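Local coordinates for PKS_KS domain-containing protein (Photorhabdus luminescens subsp. laumondii, PDB 6SMO) that is probably a beta-ketoacyl-[acyl-carrier-protein] synthase of the thiolase-like superfamily, holding here a covalently bound poly-keto chain, at residues B[364-369]-B[390-395]; B[253-258]-B[333-338]; B[210-215]-B[266-271]; B[32-37]-B[108-113]; B[190-195]-B[431-436]. All coordinates share one frame; numbering follows the deposited sequence.

Contact 1 of 5, residues B[364-369]-B[390-395]; sequences KSMTGH and YVHPTI. With LKZ (3,5,7,9,11-pentakis(oxidanylidene)dodecanal), chain H.
The side chains of Met-366 and Ile-395 cross at about a right angle, with CG of Met-366 3.7 Å from CD1 of Ile-395. Beyond this crossing the thioether chain bends (chi3 -103°), and the bend carries CE to the loop at 392-393. There CE of Met-366 lies 3.6 Å from ND1 of His-392, approaching the imidazole obliquely, and 3.5 Å from O of Pro-393. The ring's own ND1-H reaches that carbonyl in a weak but nearly straight bond, ND1 of His-392 to O of Pro-393 at 3.4 Å. The polar link across the contact is also weak: N of Ile-395 donates to OG of Ser-365 at 3.3 Å with an N-H...O angle of 144°, while OG of Ser-365 has a stronger partner in O of Ser-362. At the far end of 364-369, NE2 of His-369 stands 2.9 Å from O19 of the bound ligand, consistent with an active-site histidine of the Cys-His-His set of ketosynthases; His-332 meets the same ring. Helix 372-388 joins the two segments along the chain and packs on both, through Ala-374 against Lys-364 and His-369 and through Glu-385 against Val-391, while Asn-361 of strand 360-361 touches Val-391 and Thr-394.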
# COMPACT_ATOMS: atom_id res chain seq x y z
N LYS B 364 -15.13 -13.07 -5.45
CA LYS B 364 -15.81 -12.01 -4.66
C LYS B 364 -17.34 -12.18 -4.73
O LYS B 364 -18.03 -11.51 -3.94
CB LYS B 364 -15.40 -10.62 -5.14
CG LYS B 364 -13.94 -10.26 -4.90
CD LYS B 364 -13.60 -8.84 -5.31
CE LYS B 364 -12.15 -8.47 -5.09
NZ LYS B 364 -11.23 -9.18 -6.01
N SER B 365 -17.85 -13.02 -5.64
CA SER B 365 -19.29 -13.38 -5.74
C SER B 365 -19.71 -14.23 -4.53
O SER B 365 -20.90 -14.16 -4.16
CB SER B 365 -19.58 -14.10 -7.03
OG SER B 365 -18.82 -15.30 -7.13
N MET B 366 -18.78 -14.99 -3.95
CA MET B 366 -19.01 -15.87 -2.77
C MET B 366 -18.41 -15.22 -1.51
O MET B 366 -19.10 -15.22 -0.47
CB MET B 366 -18.37 -17.24 -2.98
CG MET B 366 -18.90 -17.96 -4.20
SD MET B 366 -18.24 -19.64 -4.37
CE MET B 366 -17.03 -19.39 -5.67
N THR B 367 -17.17 -14.72 -1.60
CA THR B 367 -16.36 -14.22 -0.45
C THR B 367 -16.67 -12.76 -0.14
O THR B 367 -16.53 -12.38 1.04
CB THR B 367 -14.86 -14.37 -0.73
OG1 THR B 367 -14.58 -13.81 -2.01
CG2 THR B 367 -14.39 -15.81 -0.69
N GLY B 368 -17.07 -11.97 -1.14
CA GLY B 368 -17.11 -10.49 -1.05
C GLY B 368 -15.72 -9.92 -1.24
O GLY B 368 -14.83 -10.68 -1.69
N HIS B 369 -15.54 -8.64 -0.91
CA HIS B 369 -14.26 -7.92 -1.14
C HIS B 369 -13.51 -7.67 0.17
O HIS B 369 -13.97 -6.87 0.97
CB HIS B 369 -14.53 -6.64 -1.94
CG HIS B 369 -13.34 -6.08 -2.64
ND1 HIS B 369 -12.08 -6.55 -2.42
CD2 HIS B 369 -13.21 -5.08 -3.52
CE1 HIS B 369 -11.22 -5.88 -3.15
NE2 HIS B 369 -11.89 -4.97 -3.83
N TYR B 390 -9.93 -27.95 -11.60
CA TYR B 390 -11.34 -27.52 -11.47
C TYR B 390 -11.38 -25.99 -11.45
O TYR B 390 -10.41 -25.36 -11.00
CB TYR B 390 -11.98 -28.11 -10.21
CG TYR B 390 -13.47 -27.88 -10.09
CD1 TYR B 390 -14.37 -28.79 -10.64
CD2 TYR B 390 -13.98 -26.77 -9.45
CE1 TYR B 390 -15.73 -28.59 -10.54
CE2 TYR B 390 -15.35 -26.56 -9.35
CZ TYR B 390 -16.23 -27.47 -9.89
OH TYR B 390 -17.57 -27.27 -9.80
N VAL B 391 -12.49 -25.41 -11.94
CA VAL B 391 -12.71 -23.94 -12.00
C VAL B 391 -14.01 -23.61 -11.24
O VAL B 391 -15.07 -24.12 -11.66
CB VAL B 391 -12.76 -23.45 -13.46
CG1 VAL B 391 -13.12 -21.97 -13.55
CG2 VAL B 391 -11.46 -23.71 -14.19
N HIS B 392 -13.92 -22.81 -10.18
CA HIS B 392 -15.08 -22.37 -9.35
C HIS B 392 -15.91 -21.39 -10.16
O HIS B 392 -15.37 -20.64 -10.98
CB HIS B 392 -14.62 -21.81 -8.00
CG HIS B 392 -13.96 -20.47 -8.06
ND1 HIS B 392 -14.66 -19.31 -8.37
CD2 HIS B 392 -12.69 -20.09 -7.81
CE1 HIS B 392 -13.83 -18.28 -8.34
NE2 HIS B 392 -12.62 -18.73 -7.99
N PRO B 393 -17.25 -21.36 -9.98
CA PRO B 393 -18.12 -20.47 -10.74
C PRO B 393 -18.25 -19.06 -10.15
O PRO B 393 -17.93 -18.88 -8.98
CB PRO B 393 -19.47 -21.19 -10.66
CG PRO B 393 -19.46 -21.82 -9.28
CD PRO B 393 -18.01 -22.19 -9.03
N THR B 394 -18.70 -18.10 -10.96
CA THR B 394 -19.17 -16.76 -10.53
C THR B 394 -20.67 -16.86 -10.23
O THR B 394 -21.46 -16.88 -11.19
CB THR B 394 -18.88 -15.69 -11.59
OG1 THR B 394 -17.54 -15.86 -12.06
CG2 THR B 394 -19.07 -14.28 -11.08
N ILE B 395 -21.04 -16.95 -8.95
CA ILE B 395 -22.45 -17.17 -8.51
C ILE B 395 -23.22 -15.84 -8.57
O ILE B 395 -22.57 -14.79 -8.77
CB ILE B 395 -22.53 -17.82 -7.11
CG1 ILE B 395 -22.00 -16.90 -6.00
CG2 ILE B 395 -21.83 -19.17 -7.11
CD1 ILE B 395 -22.53 -17.24 -4.63
C4 LKZ H . -10.79 3.49 4.16
C5 LKZ H . -9.39 3.56 3.61
C6 LKZ H . -8.69 2.24 3.28
C7 LKZ H . -8.56 2.11 1.78
C8 LKZ H . -7.82 0.91 1.18
C10 LKZ H . -9.69 -0.83 -3.38
C22 LKZ H . -10.70 3.65 5.67
C11 LKZ H . -9.85 -2.15 -2.68
O19 LKZ H . -10.94 -2.64 -2.44
C3 LKZ H . -8.68 -0.09 -2.52
O23 LKZ H . -7.68 0.38 -3.02
C2 LKZ H . -8.93 -0.08 -1.01
C9 LKZ H . -8.03 0.97 -0.34
O20 LKZ H . -7.56 1.89 -0.97
O21 LKZ H . -9.09 2.93 1.06
O22 LKZ H . -8.84 4.64 3.46
O24 LKZ H . -10.86 4.73 6.22
C23 LKZ H . -10.40 2.38 6.45

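Contact 2 of 5, residues B[253-258]-B[333-338]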
# COMPACT_ATOMS: atom_id res chain seq x y z
N LEU B 253 -25.74 -7.46 -14.97
CA LEU B 253 -26.30 -6.13 -15.36
C LEU B 253 -26.85 -5.41 -14.12
O LEU B 253 -27.00 -4.18 -14.18
CB LEU B 253 -27.39 -6.36 -16.42
CG LEU B 253 -28.00 -5.10 -17.04
CD1 LEU B 253 -26.93 -4.14 -17.54
CD2 LEU B 253 -28.94 -5.48 -18.18
N GLU B 254 -27.14 -6.15 -13.04
CA GLU B 254 -27.77 -5.63 -11.79
C GLU B 254 -26.73 -5.01 -10.85
O GLU B 254 -27.15 -4.25 -9.95
CB GLU B 254 -28.52 -6.75 -11.05
CG GLU B 254 -29.82 -7.16 -11.71
CD GLU B 254 -29.70 -8.22 -12.79
OE1 GLU B 254 -28.57 -8.48 -13.26
OE2 GLU B 254 -30.75 -8.80 -13.16
N ARG B 255 -25.44 -5.31 -11.03
CA ARG B 255 -24.35 -4.95 -10.08
C ARG B 255 -24.32 -3.42 -9.87
O ARG B 255 -24.54 -2.69 -10.85
CB ARG B 255 -23.00 -5.46 -10.58
CG ARG B 255 -22.43 -4.72 -11.78
CD ARG B 255 -21.18 -5.40 -12.31
NE ARG B 255 -20.50 -4.63 -13.35
CZ ARG B 255 -20.81 -4.64 -14.64
NH1 ARG B 255 -21.81 -5.39 -15.10
NH2 ARG B 255 -20.12 -3.90 -15.49
N ASP B 256 -24.08 -2.98 -8.63
CA ASP B 256 -24.09 -1.55 -8.22
C ASP B 256 -23.04 -1.25 -7.14
O ASP B 256 -23.12 -0.15 -6.55
CB ASP B 256 -25.48 -1.15 -7.72
CG ASP B 256 -25.90 -1.86 -6.44
OD1 ASP B 256 -25.63 -3.08 -6.33
OD2 ASP B 256 -26.48 -1.20 -5.56
N GLY B 257 -22.09 -2.16 -6.88
CA GLY B 257 -21.05 -1.98 -5.85
C GLY B 257 -20.57 -3.31 -5.28
O GLY B 257 -21.24 -4.33 -5.51
N PHE B 258 -19.45 -3.28 -4.54
CA PHE B 258 -18.81 -4.48 -3.93
C PHE B 258 -19.33 -4.68 -2.51
O PHE B 258 -19.52 -3.68 -1.79
CB PHE B 258 -17.28 -4.37 -3.99
CG PHE B 258 -16.64 -3.34 -3.07
CD1 PHE B 258 -16.39 -3.63 -1.74
CD2 PHE B 258 -16.26 -2.10 -3.56
CE1 PHE B 258 -15.80 -2.69 -0.91
CE2 PHE B 258 -15.66 -1.17 -2.73
CZ PHE B 258 -15.43 -1.46 -1.41
N GLY B 333 -12.88 -8.90 -10.35
CA GLY B 333 -14.35 -9.03 -10.22
C GLY B 333 -14.98 -8.44 -8.97
O GLY B 333 -15.62 -9.22 -8.26
N SER B 334 -14.80 -7.16 -8.68
CA SER B 334 -15.38 -6.53 -7.46
C SER B 334 -16.92 -6.44 -7.48
O SER B 334 -17.51 -6.29 -6.41
CB SER B 334 -14.73 -5.22 -7.13
OG SER B 334 -14.77 -4.35 -8.24
N SER B 335 -17.52 -6.44 -8.67
CA SER B 335 -18.99 -6.31 -8.87
C SER B 335 -19.41 -4.84 -8.78
O SER B 335 -20.56 -4.58 -8.37
CB SER B 335 -19.77 -7.18 -7.91
OG SER B 335 -21.15 -7.19 -8.24
N THR B 336 -18.51 -3.92 -9.14
CA THR B 336 -18.82 -2.49 -9.41
C THR B 336 -19.04 -2.32 -10.91
O THR B 336 -18.58 -3.20 -11.67
CB THR B 336 -17.71 -1.55 -8.91
OG1 THR B 336 -16.51 -1.87 -9.61
CG2 THR B 336 -17.47 -1.66 -7.42
N ALA B 337 -19.72 -1.24 -11.32
CA ALA B 337 -20.07 -0.95 -12.73
C ALA B 337 -18.79 -0.76 -13.57
O ALA B 337 -18.78 -1.22 -14.72
CB ALA B 337 -20.95 0.28 -12.80
N GLN B 338 -17.76 -0.12 -13.00
CA GLN B 338 -16.56 0.38 -13.73
C GLN B 338 -15.45 -0.68 -13.77
O GLN B 338 -14.71 -0.69 -14.77
CB GLN B 338 -16.05 1.67 -13.08
CG GLN B 338 -17.03 2.83 -13.18
CD GLN B 338 -16.42 4.14 -12.76
OE1 GLN B 338 -16.85 4.77 -11.80
NE2 GLN B 338 -15.40 4.57 -13.49
O HOH W 1 -22.96 -5.64 -6.99
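NE of Arg-255 donates to O of Thr-336 at 2.9 Å, the shortest direct hydrogen bond between loop 253-258 and the start of helix 337-350. Thr-336 is the N-cap residue of that helix, so the arginine grips the backbone at the helix's amino end. The acceptor lies 2° out of the guanidinium plane, yet NE stands 51° above the carbonyl plane and therefore does not sit on a lone pair. In a second bond, NH2 of Arg-255 to O of Ala-337 at 3.1 Å, the acceptor lies further from the guanidinium plane, 25° out of it. An extended chain from CG to NE brings the group alongside the turn, and NH1 is held separately by O of Ser-252 and a salt bridge to Asp-401.

Further along, the backbones bond directly, N of Gly-257 to O of Ser-335 at 3.2 Å. Beside it a water bridges the segments: it lies 2.7 Å from OG of Ser-335 and within hydrogen-bonding distance of O of Gly-257, and weakly accepts from N of Asp-256. OG of Ser-335 is also bonded to N of Cys-249. The loop then leads to Phe-258, whose ring meets His-369 of the ligand pocket edge-to-face. Phe-258 and Thr-336 lie side by side and point the same way, with CG2 of Thr-336 at the ring edge, 4.1 Å from CD2 of Phe-258.

Contact 3 of 5, residues B[210-215]-B[266-271]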
# COMPACT_ATOMS: atom_id res chain seq x y z
N ALA B 210 16.52 -15.17 -1.26
CA ALA B 210 15.76 -16.09 -0.37
C ALA B 210 15.57 -17.45 -1.05
O ALA B 210 15.52 -17.50 -2.29
CB ALA B 210 14.43 -15.47 -0.01
N ASP B 211 15.47 -18.51 -0.24
CA ASP B 211 15.12 -19.89 -0.67
C ASP B 211 13.64 -20.14 -0.38
O ASP B 211 12.94 -20.63 -1.28
CB ASP B 211 16.01 -20.93 0.01
CG ASP B 211 17.46 -20.89 -0.43
OD1 ASP B 211 17.71 -20.55 -1.61
OD2 ASP B 211 18.34 -21.20 0.40
N ILE B 212 13.19 -19.80 0.83
CA ILE B 212 11.77 -19.86 1.29
C ILE B 212 11.26 -18.42 1.44
O ILE B 212 12.09 -17.53 1.71
CB ILE B 212 11.63 -20.65 2.60
CG1 ILE B 212 12.49 -21.92 2.61
CG2 ILE B 212 10.17 -20.97 2.89
CD1 ILE B 212 12.75 -22.48 3.99
N MET B 213 9.95 -18.20 1.27
CA MET B 213 9.31 -16.87 1.43
C MET B 213 7.82 -17.05 1.77
O MET B 213 7.09 -17.64 0.95
CB MET B 213 9.45 -16.04 0.15
CG MET B 213 9.41 -14.54 0.40
SD MET B 213 10.98 -13.90 1.03
CE MET B 213 10.51 -12.21 1.41
N LEU B 214 7.40 -16.56 2.94
CA LEU B 214 5.98 -16.52 3.39
C LEU B 214 5.35 -15.22 2.88
O LEU B 214 5.71 -14.15 3.41
CB LEU B 214 5.93 -16.63 4.92
CG LEU B 214 4.54 -16.90 5.51
CD1 LEU B 214 4.64 -17.79 6.74
CD2 LEU B 214 3.83 -15.60 5.85
N ALA B 215 4.46 -15.32 1.89
CA ALA B 215 3.84 -14.17 1.18
C ALA B 215 2.32 -14.25 1.28
O ALA B 215 1.79 -15.36 1.50
CB ALA B 215 4.31 -14.15 -0.25
N ILE B 266 -2.39 -16.73 2.78
CA ILE B 266 -0.92 -16.91 2.94
C ILE B 266 -0.46 -18.03 2.01
O ILE B 266 -1.00 -19.15 2.12
CB ILE B 266 -0.54 -17.19 4.41
CG1 ILE B 266 -0.93 -16.03 5.34
CG2 ILE B 266 0.94 -17.53 4.54
CD1 ILE B 266 -0.15 -14.75 5.12
N LEU B 267 0.50 -17.73 1.13
CA LEU B 267 1.16 -18.70 0.22
C LEU B 267 2.62 -18.86 0.64
O LEU B 267 3.31 -17.82 0.76
CB LEU B 267 1.06 -18.19 -1.23
CG LEU B 267 -0.32 -18.26 -1.87
CD1 LEU B 267 -1.17 -17.06 -1.48
CD2 LEU B 267 -0.20 -18.34 -3.39
N ILE B 268 3.08 -20.10 0.85
CA ILE B 268 4.52 -20.43 1.08
C ILE B 268 5.18 -20.58 -0.30
O ILE B 268 5.06 -21.66 -0.90
CB ILE B 268 4.68 -21.70 1.94
CG1 ILE B 268 3.91 -21.60 3.26
CG2 ILE B 268 6.16 -22.00 2.17
CD1 ILE B 268 4.30 -20.43 4.14
N LEU B 269 5.82 -19.51 -0.78
CA LEU B 269 6.62 -19.50 -2.03
C LEU B 269 8.05 -19.94 -1.69
O LEU B 269 8.57 -19.51 -0.64
CB LEU B 269 6.63 -18.10 -2.64
CG LEU B 269 5.27 -17.41 -2.76
CD1 LEU B 269 5.41 -16.06 -3.46
CD2 LEU B 269 4.27 -18.28 -3.50
N GLU B 270 8.66 -20.78 -2.54
CA GLU B 270 10.09 -21.17 -2.40
C GLU B 270 10.66 -21.58 -3.77
O GLU B 270 9.87 -21.74 -4.72
CB GLU B 270 10.27 -22.26 -1.35
CG GLU B 270 9.43 -23.51 -1.57
CD GLU B 270 9.64 -24.57 -0.51
OE1 GLU B 270 10.72 -25.20 -0.50
OE2 GLU B 270 8.73 -24.76 0.32
N SER B 271 11.99 -21.71 -3.84
CA SER B 271 12.77 -22.09 -5.04
C SER B 271 12.36 -23.50 -5.50
O SER B 271 12.01 -24.33 -4.64
CB SER B 271 14.25 -22.02 -4.76
OG SER B 271 15.00 -22.39 -5.90
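An antiparallel ladder joins strands 212-219 and 263-271, pairing Ile-212 with Glu-270, Met-213 with Leu-269, Leu-214 with Ile-268 and Ala-215 with Leu-267; the strand directions differ by 156°. Met-213 and Leu-269 form a hydrogen-bonded pair, N of Met-213 to O of Leu-269 at 2.7 Å and N of Leu-269 to O of Met-213 at 2.8 Å. Ala-215 and Leu-267 form the next, with N of Leu-267 to O of Ala-215 at 2.7 Å. Before the ladder, N of Ser-271 bonds O of Asp-211 at 2.9 Å. The strands 29-37, 123-128, 184-185, 212-219 and 263-271, numbered along the chain, lie in the order 3-2-4-5-1, with strand 263-271, the fifth, antiparallel to both its neighbours, as in the N-terminal half of the thiolase fold.

The face bearing Leu-214 and Ile-268 packs under helix 95-111. CG of Leu-214 is anti to its backbone N (chi1 -168°), and the two methyls divide the neighbours: CD1 of Leu-214 meets CD1 of Ile-268 at 3.7 Å, while CD2 of Leu-214 meets CG2 of Ile-266 at 3.7 Å. The face bearing Met-213 and Ala-215 turns to helix 193-206; there CB of Ala-215 touches CD1 of Leu-269 at 3.9 Å.

Contact 4 of 5, residues B[32-37]-B[108-113]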
# COMPACT_ATOMS: atom_id res chain seq x y z
N THR B 32 4.32 -24.12 -2.39
CA THR B 32 4.46 -25.42 -1.67
C THR B 32 3.45 -25.54 -0.53
O THR B 32 3.19 -26.68 -0.11
CB THR B 32 5.89 -25.61 -1.14
OG1 THR B 32 6.26 -24.42 -0.44
CG2 THR B 32 6.89 -25.89 -2.24
N GLY B 33 2.90 -24.42 -0.04
CA GLY B 33 1.95 -24.38 1.09
C GLY B 33 0.88 -23.32 0.91
O GLY B 33 1.20 -22.24 0.38
N LEU B 34 -0.35 -23.62 1.36
CA LEU B 34 -1.52 -22.70 1.33
C LEU B 34 -2.15 -22.64 2.72
O LEU B 34 -2.31 -23.70 3.35
CB LEU B 34 -2.54 -23.21 0.30
CG LEU B 34 -2.08 -23.23 -1.15
CD1 LEU B 34 -3.15 -23.87 -2.03
CD2 LEU B 34 -1.75 -21.83 -1.65
N GLY B 35 -2.50 -21.43 3.16
CA GLY B 35 -3.28 -21.16 4.38
C GLY B 35 -4.26 -20.02 4.15
O GLY B 35 -3.82 -18.98 3.61
N VAL B 36 -5.53 -20.21 4.52
CA VAL B 36 -6.62 -19.24 4.22
C VAL B 36 -7.60 -19.18 5.39
O VAL B 36 -7.97 -20.25 5.93
CB VAL B 36 -7.33 -19.58 2.89
CG1 VAL B 36 -7.92 -20.99 2.89
CG2 VAL B 36 -8.39 -18.55 2.53
N VAL B 37 -7.99 -17.96 5.78
CA VAL B 37 -9.14 -17.64 6.67
C VAL B 37 -10.10 -16.76 5.87
O VAL B 37 -9.81 -15.55 5.75
CB VAL B 37 -8.68 -16.95 7.97
CG1 VAL B 37 -9.85 -16.60 8.88
CG2 VAL B 37 -7.65 -17.77 8.72
N MET B 108 2.31 -23.07 6.80
CA MET B 108 3.62 -23.67 7.19
C MET B 108 3.45 -25.17 7.45
O MET B 108 4.38 -25.93 7.11
CB MET B 108 4.20 -22.99 8.43
CG MET B 108 4.70 -21.58 8.16
SD MET B 108 6.24 -21.54 7.19
CE MET B 108 7.43 -22.00 8.44
N GLN B 109 2.31 -25.58 8.03
CA GLN B 109 1.98 -27.01 8.30
C GLN B 109 1.68 -27.72 6.97
O GLN B 109 2.09 -28.89 6.83
CB GLN B 109 0.80 -27.13 9.27
CG GLN B 109 1.19 -26.89 10.72
CD GLN B 109 0.02 -26.98 11.67
OE1 GLN B 109 -1.09 -27.37 11.29
NE2 GLN B 109 0.25 -26.62 12.92
N ASP B 110 1.00 -27.04 6.04
CA ASP B 110 0.64 -27.57 4.70
C ASP B 110 1.92 -27.78 3.87
O ASP B 110 1.99 -28.81 3.16
CB ASP B 110 -0.34 -26.65 3.97
CG ASP B 110 -0.86 -27.20 2.65
OD1 ASP B 110 -0.98 -28.44 2.55
OD2 ASP B 110 -1.13 -26.40 1.75
N ALA B 111 2.88 -26.85 3.96
CA ALA B 111 4.17 -26.88 3.24
C ALA B 111 5.09 -27.97 3.81
O ALA B 111 6.00 -28.41 3.08
CB ALA B 111 4.84 -25.53 3.32
N ASN B 112 4.86 -28.38 5.07
CA ASN B 112 5.66 -29.39 5.81
C ASN B 112 7.07 -28.81 6.04
O ASN B 112 8.06 -29.51 5.76
CB ASN B 112 5.69 -30.74 5.08
CG ASN B 112 6.22 -31.87 5.94
OD1 ASN B 112 6.25 -31.77 7.16
ND2 ASN B 112 6.64 -32.95 5.30
N LEU B 113 7.13 -27.57 6.55
CA LEU B 113 8.39 -26.87 6.92
C LEU B 113 8.57 -26.95 8.44
O LEU B 113 7.58 -26.74 9.17
CB LEU B 113 8.33 -25.41 6.45
CG LEU B 113 8.60 -25.18 4.97
CD1 LEU B 113 8.19 -23.78 4.56
CD2 LEU B 113 10.06 -25.43 4.63
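Asp-110, near the end of helix 95-111, reaches out to the backbone of Leu-34 in strand 29-37. Its CB lies 3.6 Å from O of Leu-34. CG is anti to the backbone N of Asp-110 (chi1 -174°), a torsion that points the carboxylate across the strand, toward the backbone of Leu-34, where CG approaches N and O of Leu-34 about equally. At the tip, OD2 of Asp-110 accepts the N-H of Leu-34 at 2.9 Å with an N-H...O angle of 156°, using its anti lone pair, the one turned away from OD1. The same OD2 also takes a weak bond from OH of Tyr-283.

One residue on, the helix comes down onto glycine: the CA atoms of Gly-33 and Ala-111 are 4.0 Å apart, and CB of Ala-111 rests 3.8 Å from CA of Gly-33. With no side chain at Gly-33, the methyl can lie directly on the strand. CA of Ala-111 also makes a C-H...O contact with O of Thr-32 at 3.5 Å. Just beyond, the helix ends in a Schellman motif, with Asn-112 at positive phi and N of Leu-113 bonded to O of Met-108 at 3.3 Å. Gly-33 and Gly-35 pair with strand 263-271. The carboxylate thus supplies an acceptor to a strand N-H between them; that N-H, with weak help from Tyr-283, would tend to stabilise its charge, while O of Leu-34 and the carboxyl end of the helix would oppose it.

Contact 5 of 5, residues B[190-195]-B[431-436]; sequences GCAAGL and IHSVIV. With LKZ (3,5,7,9,11-pentakis(oxidanylidene)dodecanal), chain H.
The flat group here is the carbonyl at C11 of the ligand, consistent with a thioester to Cys-191, next to Ala-192, which meets Ile-431 and Ser-433 across the contact. SG of Cys-191 is covalently bonded to C11 at 1.5 Å, short for C-S and so approximate; SG, O19 and C10 lie in nearly one plane round C11. SG of Cys-191 lies anti to its carbonyl carbon (chi1 -65°), beside the backbone N, which donates weakly to ligand O23 at 3.4 Å.

The contact itself is largely apolar. CB of Ala-192 touches CG2 of Ile-431 at 3.6 Å and OG of Ser-433 at 3.6 Å; that hydroxyl is bonded to Asp-196 and Ser-291. A turn later, the methyls of Leu-195 part: CD1 of Leu-195 lies over the backbone, 3.4 Å from O of Ser-433, and CD2 meets CD1 of Ile-435 at 3.7 Å, the two chains passing at a slant. Gln-139 of the neighbouring Ketoacyl_synth_N domain-containing chain packs on Ile-431, placing this end at the subunit interface. An acylated cysteine just before a buried helix, here 193-206 laid on the C-terminal strand 431-438, is characteristic of the ketosynthase active site in the thiolase fold.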
# COMPACT_ATOMS: atom_id res chain seq x y z
N GLY B 190 -3.03 -0.47 -1.28
CA GLY B 190 -4.48 -0.70 -1.37
C GLY B 190 -4.87 -2.15 -1.60
O GLY B 190 -4.43 -3.01 -0.84
N CYS B 191 -5.70 -2.37 -2.62
CA CYS B 191 -6.25 -3.66 -3.02
C CYS B 191 -5.39 -4.38 -4.02
O CYS B 191 -5.81 -5.40 -4.54
CB CYS B 191 -7.63 -3.37 -3.60
SG CYS B 191 -8.57 -2.74 -2.20
N ALA B 192 -4.20 -3.85 -4.31
CA ALA B 192 -3.24 -4.58 -5.17
C ALA B 192 -2.07 -5.11 -4.34
O ALA B 192 -1.27 -5.87 -4.88
CB ALA B 192 -2.80 -3.71 -6.31
N ALA B 193 -2.02 -4.75 -3.06
CA ALA B 193 -0.98 -5.09 -2.05
C ALA B 193 -0.76 -6.60 -1.99
O ALA B 193 0.42 -7.01 -1.88
CB ALA B 193 -1.39 -4.54 -0.71
N GLY B 194 -1.83 -7.40 -2.05
CA GLY B 194 -1.78 -8.87 -2.01
C GLY B 194 -0.85 -9.45 -3.06
O GLY B 194 0.07 -10.20 -2.67
N LEU B 195 -1.06 -9.11 -4.33
CA LEU B 195 -0.24 -9.59 -5.48
C LEU B 195 1.15 -8.94 -5.44
O LEU B 195 2.11 -9.60 -5.88
CB LEU B 195 -0.93 -9.27 -6.81
CG LEU B 195 -2.22 -10.03 -7.12
CD1 LEU B 195 -2.53 -9.95 -8.61
CD2 LEU B 195 -2.14 -11.49 -6.69
N ILE B 431 -3.91 1.56 -9.36
CA ILE B 431 -2.90 0.47 -9.36
C ILE B 431 -3.46 -0.81 -9.97
O ILE B 431 -4.47 -1.32 -9.49
CB ILE B 431 -2.35 0.23 -7.94
CG1 ILE B 431 -1.79 1.50 -7.32
CG2 ILE B 431 -1.32 -0.89 -7.96
CD1 ILE B 431 -1.13 1.28 -5.99
N HIS B 432 -2.82 -1.28 -11.05
CA HIS B 432 -3.11 -2.61 -11.64
C HIS B 432 -1.94 -3.55 -11.35
O HIS B 432 -0.79 -3.10 -11.48
CB HIS B 432 -3.38 -2.50 -13.15
CG HIS B 432 -4.61 -1.73 -13.49
ND1 HIS B 432 -5.88 -2.21 -13.21
CD2 HIS B 432 -4.78 -0.53 -14.09
CE1 HIS B 432 -6.78 -1.33 -13.62
NE2 HIS B 432 -6.13 -0.30 -14.16
N SER B 433 -2.23 -4.80 -10.97
CA SER B 433 -1.23 -5.84 -10.65
C SER B 433 -1.69 -7.19 -11.22
O SER B 433 -2.87 -7.55 -11.01
CB SER B 433 -0.98 -5.92 -9.17
OG SER B 433 -0.29 -4.76 -8.72
N VAL B 434 -0.79 -7.89 -11.91
CA VAL B 434 -1.04 -9.21 -12.56
C VAL B 434 0.10 -10.17 -12.19
O VAL B 434 1.27 -9.73 -12.23
CB VAL B 434 -1.17 -9.07 -14.09
CG1 VAL B 434 -1.40 -10.40 -14.78
CG2 VAL B 434 -2.26 -8.07 -14.48
N ILE B 435 -0.23 -11.41 -11.82
CA ILE B 435 0.74 -12.54 -11.68
C ILE B 435 0.31 -13.65 -12.64
O ILE B 435 -0.90 -13.87 -12.80
CB ILE B 435 0.84 -13.04 -10.22
CG1 ILE B 435 -0.53 -13.39 -9.62
CG2 ILE B 435 1.58 -12.03 -9.36
CD1 ILE B 435 -0.46 -14.32 -8.43
N VAL B 436 1.29 -14.32 -13.25
CA VAL B 436 1.08 -15.48 -14.18
C VAL B 436 1.44 -16.76 -13.42
O VAL B 436 2.63 -16.92 -13.08
CB VAL B 436 1.91 -15.33 -15.47
CG1 VAL B 436 1.71 -16.51 -16.41
CG2 VAL B 436 1.61 -14.02 -16.18
C4 LKZ H . -10.79 3.49 4.16
C5 LKZ H . -9.39 3.56 3.61
C6 LKZ H . -8.69 2.24 3.28
C7 LKZ H . -8.56 2.11 1.78
C8 LKZ H . -7.82 0.91 1.18
C10 LKZ H . -9.69 -0.83 -3.38
C22 LKZ H . -10.70 3.65 5.67
C11 LKZ H . -9.85 -2.15 -2.68
O19 LKZ H . -10.94 -2.64 -2.44
C3 LKZ H . -8.68 -0.09 -2.52
O23 LKZ H . -7.68 0.38 -3.02
C2 LKZ H . -8.93 -0.08 -1.01
C9 LKZ H . -8.03 0.97 -0.34
O20 LKZ H . -7.56 1.89 -0.97
O21 LKZ H . -9.09 2.93 1.06
O22 LKZ H . -8.84 4.64 3.46
O24 LKZ H . -10.86 4.73 6.22
C23 LKZ H . -10.40 2.38 6.45

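In the fold
Contacts 3, 4 and 5 all reach the ten-stranded mixed sheet. Contacts 3 and 4, centres 10 Å apart, lie on the neighbouring strands 263-271 (contact 3) and 29-37 (contact 4) and touch directly, including a probable hydrogen bond from Ile-266 N to Gly-35 O. Along the chain contact 4 closes first; contacts 2 and 3 cross, and contacts 1, 2 and 3 are nested within the long loop closed by contact 5. Contacts 1 and 2, centres 14 Å apart, touch through His-369 and Phe-258; contact 2 lies across the chain's centre from contacts 3 and 4. Contacts 1 and 5, 18 Å between centres, converge on the ligand, so distant sequence regions assemble one pocket.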